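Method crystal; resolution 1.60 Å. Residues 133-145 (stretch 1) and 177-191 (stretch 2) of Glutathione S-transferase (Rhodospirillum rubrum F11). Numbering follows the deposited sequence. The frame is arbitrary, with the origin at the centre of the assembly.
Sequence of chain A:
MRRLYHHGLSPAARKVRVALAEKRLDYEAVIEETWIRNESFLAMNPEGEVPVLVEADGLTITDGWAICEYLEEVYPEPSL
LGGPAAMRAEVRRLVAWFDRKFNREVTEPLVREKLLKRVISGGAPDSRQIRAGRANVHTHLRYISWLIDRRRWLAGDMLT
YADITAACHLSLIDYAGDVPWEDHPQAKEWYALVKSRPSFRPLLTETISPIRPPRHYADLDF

Stretch 1 (133-145) GRANVHTHLRYIS
Stretch 2 (177-191) GDVPWEDHPQAKEWY

Stretch 1 is helical throughout, part of a longer helix. Stretch 2 begins as loop, with Gly177 closing a preceding helix in a Schellman motif (phi 79°, a value that favours glycine), makes a 3-10 turn at 181-183, and enters a second helix at Pro185 with His184 as N-cap residue. The axes of helices 133-145 and 185-191 approach to 7.9 Å at a crossing angle of 75°. The register runs forward along both stretches: CA-CA distances are 6.5 Å for Arg134-Asp178, 7.2 Å for Val137-Val179, 7.4 Å for His138-Pro180 and 4.7 Å for Ser145-Ala187. The contact buries 731 Å² in all.

At the exposed start, Arg134 (m, t, p, chi4 79°) leaves its backbone sideways and bends its guanidinium to Asp178 (m). Arg134 NH1 donates to Asp178 OD1 at 2.6 Å, a salt bridge made at the guanidinium edge. One turn on, Val137 (p) points toward the loop and sets CG1 3.5 Å from Pro180 CD.

His138 (m, chi2 -85°) offers one ring face to the proline: Pro180 CG lies 3.7 Å from the centroid of the His138 ring, 24° off the normal, a CH-pi contact suited to a flat ring and a rigid pyrrolidine. The His138 and His184 rings meet rim to rim, centroids 5.1 Å apart and planes at 55°, with His138 ND1 2.9 Å from His184 CE1.

Leu141 (m, t) points toward stretch 2 at the centre of the contact. Its CB covers a face of the His184 ring, 3.6 Å from the centroid, while its CD1 lies 3.8 Å from Pro180 CD and 3.9 Å from Val179 CG1, and its CD2 lies 3.7 Å from Ala187 CB. His184 (m, chi2 95°) is buried; its ND1 donates a weak bond to Pro180 O at 3.4 Å, tying the ring to its own turn. Arg142 (m, t, m, chi4 -83°) brings its aliphatic CG to the edge of that ring, 3.5 Å from His184 NE2.

Ile144 (m, t) places CG2 3.7 Å from Ala187 CB and 3.8 Å from Trp190 CE3 (Trp190 t, chi2 86°). The small Ala187 points toward stretch 1 where the backbones come nearest. There Ser145 (m) accepts a weak hydrogen bond from the second helix's first turn, Ala187 N to Ser145 OG at 3.2 Å. A water extends this polar link, 3.1 Å from Ser145 OG, accepting from Gln186 N and donating to Gln186 OE1, both at 2.9 Å (Gln186 m, t, chi3 -53°).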

# COMPACT_ATOMS: atom_id res chain seq x y z
N GLY A 133 -18.86 -1.52 7.10
CA GLY A 133 -17.76 -0.75 7.76
C GLY A 133 -17.88 -0.73 9.26
O GLY A 133 -16.90 -0.98 9.99
N ARG A 134 -19.10 -0.52 9.73
CA ARG A 134 -19.40 -0.48 11.15
C ARG A 134 -19.21 -1.83 11.80
O ARG A 134 -18.74 -1.93 12.92
CB ARG A 134 -20.84 0.05 11.39
CG ARG A 134 -20.96 1.56 11.22
CD ARG A 134 -22.39 2.10 11.19
NE ARG A 134 -23.07 1.68 12.40
CZ ARG A 134 -22.91 2.28 13.58
NH1 ARG A 134 -22.13 3.35 13.70
NH2 ARG A 134 -23.55 1.80 14.63
N ALA A 135 -19.53 -2.91 11.09
CA ALA A 135 -19.32 -4.24 11.65
C ALA A 135 -17.84 -4.61 11.70
O ALA A 135 -17.36 -5.18 12.67
CB ALA A 135 -20.09 -5.27 10.85
N ASN A 136 -17.12 -4.25 10.64
CA ASN A 136 -15.72 -4.62 10.46
C ASN A 136 -14.81 -3.89 11.41
O ASN A 136 -13.78 -4.42 11.82
CB ASN A 136 -15.29 -4.31 9.02
CG ASN A 136 -15.87 -5.29 8.00
OD1 ASN A 136 -16.25 -6.39 8.37
ND2 ASN A 136 -15.93 -4.89 6.78
N VAL A 137 -15.19 -2.71 11.85
CA VAL A 137 -14.30 -1.96 12.76
C VAL A 137 -14.15 -2.71 14.09
O VAL A 137 -13.12 -2.64 14.73
CB VAL A 137 -14.72 -0.48 12.98
CG1 VAL A 137 -15.91 -0.34 13.87
CG2 VAL A 137 -13.54 0.31 13.58
N HIS A 138 -15.16 -3.48 14.49
CA HIS A 138 -15.00 -4.28 15.71
C HIS A 138 -13.79 -5.27 15.67
O HIS A 138 -13.08 -5.41 16.64
CB HIS A 138 -16.28 -5.07 15.98
CG HIS A 138 -17.39 -4.24 16.51
ND1 HIS A 138 -17.54 -3.96 17.85
CD2 HIS A 138 -18.43 -3.65 15.88
CE1 HIS A 138 -18.62 -3.22 18.02
NE2 HIS A 138 -19.17 -3.01 16.84
N THR A 139 -13.61 -5.98 14.56
CA THR A 139 -12.54 -6.97 14.44
C THR A 139 -11.19 -6.29 14.59
O THR A 139 -10.28 -6.79 15.26
CB THR A 139 -12.59 -7.65 13.08
OG1 THR A 139 -13.95 -8.08 12.81
CG2 THR A 139 -11.67 -8.81 13.02
N HIS A 140 -11.08 -5.11 13.97
CA HIS A 140 -9.84 -4.32 14.10
C HIS A 140 -9.56 -3.79 15.49
O HIS A 140 -8.40 -3.77 15.93
CB HIS A 140 -9.83 -3.20 13.09
CG HIS A 140 -9.73 -3.72 11.70
ND1 HIS A 140 -8.52 -4.03 11.11
CD2 HIS A 140 -10.69 -4.05 10.80
CE1 HIS A 140 -8.74 -4.54 9.92
NE2 HIS A 140 -10.05 -4.59 9.71
N LEU A 141 -10.62 -3.29 16.14
CA LEU A 141 -10.47 -2.87 17.51
C LEU A 141 -10.11 -4.00 18.45
O LEU A 141 -9.33 -3.77 19.36
CB LEU A 141 -11.70 -2.14 18.02
CG LEU A 141 -11.88 -0.77 17.38
CD1 LEU A 141 -13.32 -0.31 17.53
CD2 LEU A 141 -10.91 0.28 17.93
N ARG A 142 -10.64 -5.20 18.23
CA ARG A 142 -10.26 -6.35 19.05
C ARG A 142 -8.77 -6.67 18.88
O ARG A 142 -8.06 -7.02 19.85
CB ARG A 142 -11.11 -7.60 18.72
CG ARG A 142 -12.55 -7.53 19.16
CD ARG A 142 -13.20 -8.93 19.27
NE ARG A 142 -13.24 -9.60 17.98
CZ ARG A 142 -14.19 -9.40 17.07
NH1 ARG A 142 -15.18 -8.54 17.30
NH2 ARG A 142 -14.13 -10.05 15.91
N TYR A 143 -8.28 -6.54 17.65
CA TYR A 143 -6.87 -6.79 17.38
C TYR A 143 -5.96 -5.78 18.03
O TYR A 143 -4.94 -6.09 18.60
CB TYR A 143 -6.63 -6.86 15.86
CG TYR A 143 -5.28 -7.31 15.45
CD1 TYR A 143 -4.67 -8.38 16.08
CD2 TYR A 143 -4.59 -6.66 14.45
CE1 TYR A 143 -3.40 -8.81 15.70
CE2 TYR A 143 -3.34 -7.07 14.05
CZ TYR A 143 -2.75 -8.15 14.67
OH TYR A 143 -1.50 -8.56 14.35
N ILE A 144 -6.32 -4.50 17.92
CA ILE A 144 -5.60 -3.46 18.62
C ILE A 144 -5.54 -3.72 20.11
O ILE A 144 -4.49 -3.62 20.74
CB ILE A 144 -6.23 -2.08 18.31
CG1 ILE A 144 -6.00 -1.70 16.84
CG2 ILE A 144 -5.70 -1.03 19.26
CD1 ILE A 144 -6.72 -0.46 16.41
N SER A 145 -6.70 -4.08 20.67
CA SER A 145 -6.76 -4.36 22.10
C SER A 145 -5.80 -5.51 22.48
O SER A 145 -5.11 -5.42 23.48
CB SER A 145 -8.16 -4.71 22.53
OG SER A 145 -9.05 -3.60 22.40
N GLY A 177 -18.30 9.52 13.53
CA GLY A 177 -19.08 9.06 14.68
C GLY A 177 -19.33 7.56 14.74
O GLY A 177 -20.22 7.10 15.46
N ASP A 178 -18.52 6.75 14.07
CA ASP A 178 -18.79 5.35 13.92
C ASP A 178 -17.85 4.39 14.68
O ASP A 178 -17.86 3.19 14.38
CB ASP A 178 -18.79 5.00 12.41
CG ASP A 178 -20.04 5.51 11.70
OD1 ASP A 178 -21.12 5.35 12.30
OD2 ASP A 178 -19.92 6.10 10.60
N VAL A 179 -17.06 4.89 15.64
CA VAL A 179 -16.22 3.99 16.42
C VAL A 179 -16.93 3.54 17.70
O VAL A 179 -17.27 4.38 18.52
CB VAL A 179 -14.87 4.60 16.80
CG1 VAL A 179 -14.01 3.54 17.36
CG2 VAL A 179 -14.19 5.22 15.59
N PRO A 180 -17.09 2.21 17.89
CA PRO A 180 -17.72 1.67 19.11
C PRO A 180 -16.72 1.54 20.25
O PRO A 180 -16.34 0.44 20.69
CB PRO A 180 -18.24 0.31 18.62
CG PRO A 180 -17.21 -0.12 17.63
CD PRO A 180 -16.80 1.14 16.91
N TRP A 181 -16.24 2.69 20.70
CA TRP A 181 -15.14 2.74 21.64
C TRP A 181 -15.40 1.92 22.91
O TRP A 181 -14.51 1.24 23.42
CB TRP A 181 -14.82 4.17 22.06
CG TRP A 181 -14.24 5.05 21.00
CD1 TRP A 181 -14.80 6.16 20.48
CD2 TRP A 181 -12.97 4.89 20.34
NE1 TRP A 181 -13.96 6.71 19.53
CE2 TRP A 181 -12.83 5.97 19.44
CE3 TRP A 181 -11.96 3.95 20.44
CZ2 TRP A 181 -11.72 6.11 18.61
CZ3 TRP A 181 -10.82 4.11 19.63
CH2 TRP A 181 -10.72 5.19 18.74
N GLU A 182 -16.61 2.02 23.44
CA GLU A 182 -16.81 1.40 24.75
C GLU A 182 -16.93 -0.12 24.67
O GLU A 182 -16.86 -0.82 25.68
CB GLU A 182 -18.02 2.02 25.44
CG GLU A 182 -17.80 3.51 25.76
CD GLU A 182 -16.86 3.78 26.92
OE1 GLU A 182 -16.16 2.86 27.45
OE2 GLU A 182 -16.81 4.94 27.37
N ASP A 183 -17.07 -0.65 23.46
CA ASP A 183 -16.98 -2.10 23.30
C ASP A 183 -15.53 -2.62 23.34
O ASP A 183 -15.29 -3.84 23.36
CB ASP A 183 -17.64 -2.55 22.01
CG ASP A 183 -19.13 -2.41 22.06
OD1 ASP A 183 -19.68 -2.58 23.16
OD2 ASP A 183 -19.73 -2.15 21.01
N HIS A 184 -14.55 -1.71 23.27
CA HIS A 184 -13.13 -2.08 23.14
C HIS A 184 -12.26 -1.17 24.01
O HIS A 184 -11.47 -0.33 23.50
CB HIS A 184 -12.74 -1.99 21.69
CG HIS A 184 -13.53 -2.92 20.82
ND1 HIS A 184 -14.67 -2.53 20.15
CD2 HIS A 184 -13.37 -4.23 20.58
CE1 HIS A 184 -15.17 -3.57 19.50
NE2 HIS A 184 -14.41 -4.61 19.77
N PRO A 185 -12.44 -1.27 25.34
CA PRO A 185 -11.80 -0.33 26.25
C PRO A 185 -10.26 -0.25 26.17
O PRO A 185 -9.69 0.82 26.38
CB PRO A 185 -12.27 -0.78 27.64
CG PRO A 185 -12.81 -2.18 27.45
CD PRO A 185 -13.34 -2.22 26.06
N GLN A 186 -9.57 -1.35 25.87
CA GLN A 186 -8.10 -1.30 25.80
C GLN A 186 -7.69 -0.46 24.56
O GLN A 186 -6.76 0.34 24.63
CB GLN A 186 -7.53 -2.72 25.72
CG GLN A 186 -7.89 -3.53 26.97
CD GLN A 186 -7.85 -5.05 26.77
OE1 GLN A 186 -8.47 -5.59 25.86
NE2 GLN A 186 -7.10 -5.73 27.62
N ALA A 187 -8.35 -0.69 23.44
CA ALA A 187 -8.12 0.15 22.21
C ALA A 187 -8.47 1.60 22.45
O ALA A 187 -7.73 2.50 22.04
CB ALA A 187 -8.93 -0.35 21.01
N LYS A 188 -9.58 1.83 23.16
CA LYS A 188 -9.95 3.19 23.50
C LYS A 188 -8.86 3.92 24.30
O LYS A 188 -8.51 5.10 24.02
CB LYS A 188 -11.25 3.17 24.31
CG LYS A 188 -11.78 4.57 24.56
CD LYS A 188 -12.98 4.59 25.50
CE LYS A 188 -13.18 6.02 25.97
NZ LYS A 188 -14.30 6.15 26.95
N GLU A 189 -8.31 3.24 25.29
CA GLU A 189 -7.24 3.83 26.09
C GLU A 189 -6.01 4.15 25.28
O GLU A 189 -5.39 5.16 25.49
CB GLU A 189 -6.90 2.96 27.30
CG GLU A 189 -7.96 3.12 28.40
CD GLU A 189 -8.48 4.58 28.55
OE1 GLU A 189 -7.68 5.50 28.94
OE2 GLU A 189 -9.69 4.84 28.24
N TRP A 190 -5.64 3.26 24.36
CA TRP A 190 -4.51 3.47 23.48
C TRP A 190 -4.75 4.68 22.59
O TRP A 190 -3.88 5.54 22.42
CB TRP A 190 -4.21 2.20 22.67
CG TRP A 190 -3.42 2.52 21.37
CD1 TRP A 190 -2.11 2.63 21.24
CD2 TRP A 190 -3.97 2.74 20.08
NE1 TRP A 190 -1.76 2.91 19.94
CE2 TRP A 190 -2.91 3.01 19.21
CE3 TRP A 190 -5.27 2.78 19.59
CZ2 TRP A 190 -3.12 3.32 17.87
CZ3 TRP A 190 -5.49 3.11 18.29
CH2 TRP A 190 -4.42 3.36 17.42
N TYR A 191 -5.96 4.80 22.04
CA TYR A 191 -6.26 5.94 21.17
C TYR A 191 -6.22 7.23 21.95
O TYR A 191 -5.78 8.23 21.46
CB TYR A 191 -7.59 5.76 20.45
CG TYR A 191 -7.94 6.88 19.47
CD1 TYR A 191 -7.33 6.95 18.24
CD2 TYR A 191 -8.79 7.88 19.82
CE1 TYR A 191 -7.63 7.97 17.36
CE2 TYR A 191 -9.11 8.89 18.95
CZ TYR A 191 -8.53 8.93 17.71
OH TYR A 191 -8.84 9.97 16.82
O HOH W 1 -10.69 -3.94 25.03